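Local coordinates for putative uncharacterized protein (Pyrococcus furiosus, PDB 3V68) that is of unknown function but probably binds double-stranded DNA, at residues 50-55 and 99-104; 60-65 and 107-112; 68-73 and 231-236. All coordinates share one frame; numbering follows the deposited sequence.

Interaction 1: residues 50-55 and 99-104; sequences EKIDVN and EVAKAV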
loop_
_atom_site.group_PDB
_atom_site.type_symbol
_atom_site.label_atom_id
_atom_site.label_comp_id
_atom_site.label_asym_id
_atom_site.label_seq_id
_atom_site.Cartn_x
_atom_site.Cartn_y
_atom_site.Cartn_z
ATOM N N GLU A 50 9.383 -11.089 11.227
ATOM C CA GLU A 50 9.316 -12.498 11.631
ATOM C C GLU A 50 9.516 -13.429 10.431
ATOM O O GLU A 50 10.024 -14.544 10.584
ATOM C CB GLU A 50 7.976 -12.816 12.319
ATOM C CG GLU A 50 7.710 -12.043 13.621
ATOM C CD GLU A 50 6.223 -11.905 13.974
ATOM O OE1 GLU A 50 5.356 -11.990 13.071
ATOM O OE2 GLU A 50 5.917 -11.690 15.168
ATOM N N LYS A 51 9.130 -12.960 9.242
ATOM C CA LYS A 51 9.106 -13.791 8.035
ATOM C C LYS A 51 9.949 -13.256 6.876
ATOM O O LYS A 51 10.284 -14.002 5.953
ATOM C CB LYS A 51 7.660 -13.990 7.553
ATOM C CG LYS A 51 6.712 -14.673 8.550
ATOM C CD LYS A 51 7.248 -16.009 9.046
ATOM C CE LYS A 51 7.490 -16.989 7.907
ATOM N NZ LYS A 51 7.818 -18.342 8.429
ATOM N N ILE A 52 10.283 -11.968 6.921
ATOM C CA ILE A 52 11.036 -11.320 5.848
ATOM C C ILE A 52 12.169 -10.496 6.454
ATOM O O ILE A 52 11.956 -9.740 7.406
ATOM C CB ILE A 52 10.118 -10.409 4.962
ATOM C CG1 ILE A 52 9.016 -11.232 4.279
ATOM C CG2 ILE A 52 10.937 -9.637 3.908
ATOM C CD1 ILE A 52 7.831 -10.404 3.769
ATOM N N ASP A 53 13.373 -10.658 5.915
ATOM C CA ASP A 53 14.512 -9.843 6.320
ATOM C C ASP A 53 14.357 -8.479 5.656
ATOM O O ASP A 53 14.844 -8.260 4.546
ATOM C CB ASP A 53 15.821 -10.518 5.890
ATOM C CG ASP A 53 17.069 -9.729 6.292
ATOM O OD1 ASP A 53 16.961 -8.585 6.792
ATOM O OD2 ASP A 53 18.181 -10.261 6.090
ATOM N N VAL A 54 13.661 -7.570 6.339
ATOM C CA VAL A 54 13.306 -6.272 5.754
ATOM C C VAL A 54 14.515 -5.359 5.532
ATOM O O VAL A 54 14.588 -4.665 4.519
ATOM C CB VAL A 54 12.202 -5.557 6.565
ATOM C CG1 VAL A 54 11.895 -4.177 5.979
ATOM C CG2 VAL A 54 10.939 -6.411 6.570
ATOM N N ASN A 55 15.466 -5.378 6.464
ATOM C CA ASN A 55 16.702 -4.620 6.277
ATOM C C ASN A 55 17.411 -5.019 4.983
ATOM O O ASN A 55 17.817 -4.160 4.201
ATOM C CB ASN A 55 17.631 -4.775 7.483
ATOM C CG ASN A 55 17.110 -4.058 8.719
ATOM O OD1 ASN A 55 16.916 -4.672 9.768
ATOM N ND2 ASN A 55 16.877 -2.753 8.598
ATOM N N GLU A 99 5.588 -12.297 -2.729
ATOM C CA GLU A 99 4.757 -11.266 -3.344
ATOM C C GLU A 99 4.581 -10.041 -2.431
ATOM O O GLU A 99 4.606 -8.896 -2.901
ATOM C CB GLU A 99 3.400 -11.830 -3.766
ATOM C CG GLU A 99 2.626 -10.888 -4.685
ATOM C CD GLU A 99 1.267 -11.418 -5.104
ATOM O OE1 GLU A 99 0.805 -12.442 -4.554
ATOM O OE2 GLU A 99 0.657 -10.791 -5.996
ATOM N N VAL A 100 4.420 -10.293 -1.132
ATOM C CA VAL A 100 4.359 -9.226 -0.130
ATOM C C VAL A 100 5.657 -8.415 -0.108
ATOM O O VAL A 100 5.620 -7.184 -0.179
ATOM C CB VAL A 100 4.036 -9.790 1.275
ATOM C CG1 VAL A 100 4.226 -8.728 2.371
ATOM C CG2 VAL A 100 2.613 -10.327 1.294
ATOM N N ALA A 101 6.791 -9.111 -0.021
ATOM C CA ALA A 101 8.109 -8.464 -0.020
ATOM C C ALA A 101 8.324 -7.645 -1.286
ATOM O O ALA A 101 8.833 -6.522 -1.234
ATOM C CB ALA A 101 9.216 -9.504 0.140
ATOM N N LYS A 102 7.915 -8.205 -2.422
ATOM C CA LYS A 102 8.021 -7.526 -3.713
ATOM C C LYS A 102 7.215 -6.225 -3.732
ATOM O O LYS A 102 7.675 -5.222 -4.263
ATOM C CB LYS A 102 7.556 -8.459 -4.830
ATOM C CG LYS A 102 7.872 -7.997 -6.241
ATOM C CD LYS A 102 7.329 -9.021 -7.223
ATOM C CE LYS A 102 7.319 -8.497 -8.640
ATOM N NZ LYS A 102 6.761 -9.510 -9.581
ATOM N N ALA A 103 6.022 -6.241 -3.140
ATOM C CA ALA A 103 5.186 -5.039 -3.060
ATOM C C ALA A 103 5.823 -3.957 -2.191
ATOM O O ALA A 103 5.720 -2.770 -2.502
ATOM C CB ALA A 103 3.790 -5.376 -2.547
ATOM N N VAL A 104 6.477 -4.375 -1.107
ATOM C CA VAL A 104 7.179 -3.444 -0.221
ATOM C C VAL A 104 8.342 -2.801 -0.971
ATOM O O VAL A 104 8.500 -1.576 -0.959
ATOM C CB VAL A 104 7.673 -4.152 1.071
ATOM C CG1 VAL A 104 8.694 -3.300 1.814
ATOM C CG2 VAL A 104 6.495 -4.468 1.974
#
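A single side chain, Ile52, makes every close approach from residues 50-55 to helix 91-110, meeting Val100 and Ala101. The loop leading into helix 54-58, which begins with an Asp53 N-cap, lies here on helix 91-110: Ile52 comes two residues before helix 54-58, and the next residue, Asp53, has its OD1 bonded to the backbone N of Gly56. Asp53 is also the centre of an inverse gamma turn, so the chain bends sharply just after the residue that makes the contact. The backbones stay well apart, with the CA atoms of Ile52 and Ala101 7.2 Å from each other, and the gap is bridged by the isoleucine and the small methyl of the alanine. Ile52 has its CG1 anti to the carbonyl carbon (chi1 -61°) and its CD1 extended beyond it (chi2 162°), which carries CD1 to the helix surface; CD1 and CG2 both approach the methyl from the loop's side. Ala101 CB thus faces the gap between these two ends of the isoleucine, 4.1 Å from Ile52 CG2. All three touching residues are buried, and the contact is wholly apolar. Ala101 also meets Leu57 of helix 54-58 and Ile82 of helix 76-83, while Val100 turns to Leu244 of helix 241-248. Ile52 CD1 spans two neighbouring helix residues, lying 4.0 Å from Ala101 CB and 4.2 Å from Val100 CG1.

Interaction 2: residues 60-65 and 107-112; sequences IKIEGS and REILKN
The loop that joins helix 54-58 to helix 66-73 runs past the C-terminal part of helix 91-110, where Ile62 and Ile109 meet side chain against side chain. Their CA atoms are 7.2 Å apart, and the two side chains cross at about a right angle. Ile109 CD1 lies 3.8 Å from Ile62 CG1, and a second touch, between Ile109 CG2 and Ile62 CG2 at 3.9 Å, engages the other branch of each residue. In Ile109 the second torsion is bent (chi2 -59°) rather than extended, and this turns CD1 back across Ile62, within 4.0 Å of Ile62 CB. The methyl also reaches the backbone of the loop, at 4.3 Å from Ile60 O. An alanine in place of Ile109 would lack CG1, CG2 and CD1 and would probably open a gap beside Ile62, whose two branches would lose their partners on this helix. Ile62 also packs on Lys69 and Ala72 of helix 66-73 and on Val78 of helix 76-83, so the loop is pressed against several helices. Away from the loop, Lys111 NZ forms a salt bridge of 3.0 Å with Glu108 OE1, meeting it on the syn side, 21° out of the carboxylate plane. The cross-contact itself has no polar bond, consistent with van der Waals contact between the two isoleucines, rather than a directional bond, joining loop and helix here.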
loop_
_atom_site.group_PDB
_atom_site.type_symbol
_atom_site.label_atom_id
_atom_site.label_comp_id
_atom_site.label_asym_id
_atom_site.label_seq_id
_atom_site.Cartn_x
_atom_site.Cartn_y
_atom_site.Cartn_z
ATOM N N ILE A 60 18.353 -3.801 -1.241
ATOM C CA ILE A 60 18.491 -4.241 -2.634
ATOM C C ILE A 60 18.652 -3.023 -3.539
ATOM O O ILE A 60 17.877 -2.065 -3.452
ATOM C CB ILE A 60 17.290 -5.110 -3.100
ATOM C CG1 ILE A 60 17.252 -6.435 -2.326
ATOM C CG2 ILE A 60 17.355 -5.378 -4.612
ATOM C CD1 ILE A 60 16.001 -7.261 -2.569
ATOM N N LYS A 61 19.671 -3.063 -4.394
ATOM C CA LYS A 61 19.968 -1.942 -5.277
ATOM C C LYS A 61 19.283 -2.088 -6.628
ATOM O O LYS A 61 19.481 -3.075 -7.343
ATOM C CB LYS A 61 21.483 -1.742 -5.427
ATOM C CG LYS A 61 22.209 -1.381 -4.120
ATOM C CD LYS A 61 22.193 0.124 -3.800
ATOM C CE LYS A 61 20.882 0.596 -3.168
ATOM N NZ LYS A 61 20.570 -0.075 -1.872
ATOM N N ILE A 62 18.449 -1.102 -6.946
ATOM C CA ILE A 62 17.750 -1.037 -8.220
ATOM C C ILE A 62 18.191 0.259 -8.897
ATOM O O ILE A 62 17.766 1.352 -8.512
ATOM C CB ILE A 62 16.209 -1.072 -8.032
ATOM C CG1 ILE A 62 15.769 -2.259 -7.153
ATOM C CG2 ILE A 62 15.501 -1.090 -9.380
ATOM C CD1 ILE A 62 15.871 -3.637 -7.798
ATOM N N GLU A 63 19.054 0.124 -9.899
ATOM C CA GLU A 63 19.720 1.269 -10.519
ATOM C C GLU A 63 19.040 1.744 -11.801
ATOM O O GLU A 63 18.341 0.977 -12.468
ATOM C CB GLU A 63 21.182 0.924 -10.825
ATOM C CG GLU A 63 22.068 0.725 -9.596
ATOM C CD GLU A 63 22.596 2.030 -9.020
ATOM O OE1 GLU A 63 22.466 3.081 -9.681
ATOM O OE2 GLU A 63 23.152 2.003 -7.902
ATOM N N GLY A 64 19.255 3.017 -12.130
ATOM C CA GLY A 64 18.916 3.554 -13.445
ATOM C C GLY A 64 17.686 4.439 -13.519
ATOM O O GLY A 64 17.174 4.908 -12.506
ATOM N N SER A 65 17.230 4.671 -14.748
ATOM C CA SER A 65 16.013 5.429 -15.008
ATOM C C SER A 65 14.813 4.643 -14.496
ATOM O O SER A 65 14.948 3.482 -14.119
ATOM C CB SER A 65 15.857 5.633 -16.510
ATOM O OG SER A 65 15.710 4.382 -17.160
ATOM N N ARG A 107 7.117 -0.334 -3.827
ATOM C CA ARG A 107 6.713 0.964 -3.300
ATOM C C ARG A 107 7.925 1.831 -2.960
ATOM O O ARG A 107 7.979 2.993 -3.343
ATOM C CB ARG A 107 5.815 0.819 -2.064
ATOM C CG ARG A 107 5.504 2.163 -1.361
ATOM C CD ARG A 107 4.506 2.021 -0.199
ATOM N NE ARG A 107 3.156 1.791 -0.703
ATOM C CZ ARG A 107 2.174 2.688 -0.702
ATOM N NH1 ARG A 107 2.345 3.896 -0.170
ATOM N NH2 ARG A 107 0.995 2.353 -1.205
ATOM N N GLU A 108 8.893 1.263 -2.245
ATOM C CA GLU A 108 10.037 2.050 -1.793
ATOM C C GLU A 108 10.932 2.489 -2.949
ATOM O O GLU A 108 11.432 3.616 -2.957
ATOM C CB GLU A 108 10.827 1.307 -0.710
ATOM C CG GLU A 108 10.050 1.110 0.596
ATOM C CD GLU A 108 9.411 2.392 1.126
ATOM O OE1 GLU A 108 10.154 3.349 1.435
ATOM O OE2 GLU A 108 8.166 2.439 1.240
ATOM N N ILE A 109 11.101 1.613 -3.937
ATOM C CA ILE A 109 11.937 1.930 -5.104
ATOM C C ILE A 109 11.292 2.985 -6.008
ATOM O O ILE A 109 11.991 3.824 -6.581
ATOM C CB ILE A 109 12.306 0.657 -5.926
ATOM C CG1 ILE A 109 13.201 -0.298 -5.113
ATOM C CG2 ILE A 109 12.971 1.021 -7.264
ATOM C CD1 ILE A 109 14.542 0.294 -4.640
ATOM N N LEU A 110 9.966 2.960 -6.120
ATOM C CA LEU A 110 9.279 3.803 -7.102
ATOM C C LEU A 110 8.612 5.068 -6.581
ATOM O O LEU A 110 8.215 5.915 -7.375
ATOM C CB LEU A 110 8.242 2.978 -7.872
ATOM C CG LEU A 110 8.749 1.771 -8.658
ATOM C CD1 LEU A 110 7.570 1.093 -9.326
ATOM C CD2 LEU A 110 9.805 2.167 -9.684
ATOM N N LYS A 111 8.490 5.212 -5.260
ATOM C CA LYS A 111 7.691 6.312 -4.700
ATOM C C LYS A 111 8.201 7.719 -5.026
ATOM O O LYS A 111 7.423 8.667 -5.033
ATOM C CB LYS A 111 7.451 6.142 -3.196
ATOM C CG LYS A 111 8.695 6.186 -2.337
ATOM C CD LYS A 111 8.325 6.060 -0.871
ATOM C CE LYS A 111 9.498 6.411 0.020
ATOM N NZ LYS A 111 9.168 6.202 1.454
ATOM N N ASN A 112 9.495 7.847 -5.298
ATOM C CA ASN A 112 10.040 9.128 -5.738
ATOM C C ASN A 112 10.108 9.275 -7.261
ATOM O O ASN A 112 10.487 10.336 -7.761
ATOM C CB ASN A 112 11.414 9.387 -5.103
ATOM C CG ASN A 112 11.348 9.507 -3.590
ATOM O OD1 ASN A 112 10.464 10.166 -3.039
ATOM N ND2 ASN A 112 12.299 8.876 -2.912
#

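Interaction 3: residues 68-73 and 231-236; sequences EKLKAL and SKLGLK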
loop_
_atom_site.group_PDB
_atom_site.type_symbol
_atom_site.label_atom_id
_atom_site.label_comp_id
_atom_site.label_asym_id
_atom_site.label_seq_id
_atom_site.Cartn_x
_atom_site.Cartn_y
_atom_site.Cartn_z
ATOM N N GLU A 68 14.421 1.431 -16.431
ATOM C CA GLU A 68 15.411 0.444 -16.011
ATOM C C GLU A 68 15.051 -0.178 -14.664
ATOM O O GLU A 68 15.241 -1.378 -14.459
ATOM C CB GLU A 68 16.806 1.065 -15.963
ATOM C CG GLU A 68 17.361 1.378 -17.341
ATOM C CD GLU A 68 18.748 1.982 -17.300
ATOM O OE1 GLU A 68 18.938 3.025 -16.638
ATOM O OE2 GLU A 68 19.647 1.422 -17.958
ATOM N N LYS A 69 14.521 0.643 -13.760
ATOM C CA LYS A 69 14.085 0.166 -12.451
ATOM C C LYS A 69 12.927 -0.817 -12.583
ATOM O O LYS A 69 12.904 -1.848 -11.910
ATOM C CB LYS A 69 13.706 1.332 -11.536
ATOM C CG LYS A 69 14.896 2.162 -11.076
ATOM C CD LYS A 69 14.458 3.282 -10.157
ATOM C CE LYS A 69 15.654 4.003 -9.563
ATOM N NZ LYS A 69 15.219 5.177 -8.756
ATOM N N LEU A 70 11.975 -0.496 -13.457
ATOM C CA LEU A 70 10.841 -1.383 -13.720
ATOM C C LEU A 70 11.292 -2.734 -14.276
ATOM O O LEU A 70 10.828 -3.780 -13.828
ATOM C CB LEU A 70 9.819 -0.713 -14.647
ATOM C CG LEU A 70 9.096 0.513 -14.084
ATOM C CD1 LEU A 70 8.205 1.139 -15.141
ATOM C CD2 LEU A 70 8.281 0.165 -12.848
ATOM N N LYS A 71 12.208 -2.706 -15.242
ATOM C CA LYS A 71 12.784 -3.938 -15.778
ATOM C C LYS A 71 13.480 -4.751 -14.677
ATOM O O LYS A 71 13.355 -5.976 -14.632
ATOM C CB LYS A 71 13.746 -3.626 -16.931
ATOM C CG LYS A 71 14.332 -4.859 -17.631
ATOM C CD LYS A 71 13.375 -5.452 -18.662
ATOM C CE LYS A 71 13.988 -6.637 -19.403
ATOM N NZ LYS A 71 15.212 -6.274 -20.178
ATOM N N ALA A 72 14.187 -4.071 -13.780
ATOM C CA ALA A 72 14.856 -4.748 -12.673
ATOM C C ALA A 72 13.847 -5.391 -11.723
ATOM O O ALA A 72 14.025 -6.525 -11.303
ATOM C CB ALA A 72 15.761 -3.790 -11.922
ATOM N N LEU A 73 12.772 -4.670 -11.410
ATOM C CA LEU A 73 11.780 -5.163 -10.455
ATOM C C LEU A 73 11.044 -6.429 -10.906
ATOM O O LEU A 73 10.604 -7.226 -10.067
ATOM C CB LEU A 73 10.780 -4.059 -10.096
ATOM C CG LEU A 73 11.282 -2.965 -9.142
ATOM C CD1 LEU A 73 10.355 -1.754 -9.188
ATOM C CD2 LEU A 73 11.431 -3.466 -7.705
ATOM N N SER A 231 0.378 -2.600 -12.841
ATOM C CA SER A 231 -0.301 -3.901 -12.861
ATOM C C SER A 231 -0.023 -4.680 -14.150
ATOM O O SER A 231 -0.011 -5.917 -14.143
ATOM C CB SER A 231 -1.808 -3.736 -12.644
ATOM O OG SER A 231 -2.470 -3.410 -13.851
ATOM N N LYS A 232 0.216 -3.959 -15.244
ATOM C CA LYS A 232 0.486 -4.594 -16.537
ATOM C C LYS A 232 1.848 -5.284 -16.557
ATOM O O LYS A 232 2.104 -6.142 -17.402
ATOM C CB LYS A 232 0.375 -3.585 -17.689
ATOM C CG LYS A 232 -0.989 -2.919 -17.836
ATOM C CD LYS A 232 -2.129 -3.932 -17.952
ATOM C CE LYS A 232 -3.455 -3.244 -18.236
ATOM N NZ LYS A 232 -4.617 -4.153 -17.982
ATOM N N LEU A 233 2.717 -4.884 -15.631
ATOM C CA LEU A 233 4.022 -5.515 -15.440
ATOM C C LEU A 233 3.995 -6.557 -14.322
ATOM O O LEU A 233 5.016 -7.187 -14.026
ATOM C CB LEU A 233 5.078 -4.451 -15.117
ATOM C CG LEU A 233 5.684 -3.612 -16.247
ATOM C CD1 LEU A 233 4.689 -2.601 -16.800
ATOM C CD2 LEU A 233 6.928 -2.902 -15.737
ATOM N N GLY A 234 2.833 -6.731 -13.697
ATOM C CA GLY A 234 2.679 -7.640 -12.562
ATOM C C GLY A 234 3.238 -7.054 -11.279
ATOM O O GLY A 234 3.576 -7.788 -10.344
ATOM N N LEU A 235 3.345 -5.730 -11.238
ATOM C CA LEU A 235 3.878 -5.045 -10.067
ATOM C C LEU A 235 2.771 -4.436 -9.223
ATOM O O LEU A 235 1.752 -3.982 -9.749
ATOM C CB LEU A 235 4.869 -3.957 -10.490
ATOM C CG LEU A 235 6.175 -4.417 -11.152
ATOM C CD1 LEU A 235 6.950 -3.227 -11.693
ATOM C CD2 LEU A 235 7.050 -5.241 -10.205
ATOM N N LYS A 236 2.984 -4.427 -7.908
ATOM C CA LYS A 236 2.028 -3.853 -6.960
ATOM C C LYS A 236 2.747 -2.907 -6.024
ATOM O O LYS A 236 3.910 -3.130 -5.697
ATOM C CB LYS A 236 1.370 -4.955 -6.128
ATOM C CG LYS A 236 0.475 -5.898 -6.904
ATOM C CD LYS A 236 0.013 -7.028 -6.006
ATOM C CE LYS A 236 -1.072 -7.861 -6.665
ATOM N NZ LYS A 236 -1.615 -8.879 -5.722
#
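Four leucines meet with CG anti to the carbonyl carbon, as in Leu235 (chi1 -66°), and the second torsion sets one apart: chi2 is extended in Leu235 (172°), Leu70 and Leu73 but turned in Leu233. The two methyls of Leu235 meet different residues of helix 66-73. Its CD1 lies 3.8 Å from Leu70 CD2, the two side chains passing at an oblique angle, and its CD2 rests 3.9 Å from Leu73 CB, one turn further on. Leu233 approaches Leu70 nearer the backbone, with its CD2 3.8 Å from Leu70 CB. Leu70 is therefore touched at its stem by one leucine and at its end by the other. Between Leu233 and Leu235 lies Gly234, with positive phi (77°), in a Schellman motif that closes helix 219-231; its N bonds Ser231 O at 3.0 Å in a type I turn. On either side of Gly234 in sequence, Leu233 and Leu235 both point their CB toward helix 66-73. All four leucines are buried. Around them Leu70 also meets Ile205 and Val209 of helix 202-213 and Leu110 of helix 91-110, while Leu235 packs on Leu230 of helix 219-231 and on Thr106 of helix 91-110.

Following the chain from the N terminus, residues 50-55 come first and are joined by interaction 1 to helix 91-110, closing a loop of 43 intervening residues. Interaction 2 starts later, at 60-65, and ends later, at 107-112, closing 41 residues on the same helix; the two loops cross rather than nest. Interaction 3 begins inside both, at 68-73, but spans 157 residues to reach 231-236, so it crosses each of them. It joins helix 66-73 to the connection between helices 219-231 and 241-248, tying the first DUF2666 range to the second. Interactions 1 and 3 are linked directly by the Glu99–Lys236 salt bridge. Interactions 2 and 3 touch where Lys69 CE packs on the backbone O of Ile62 and Gly64.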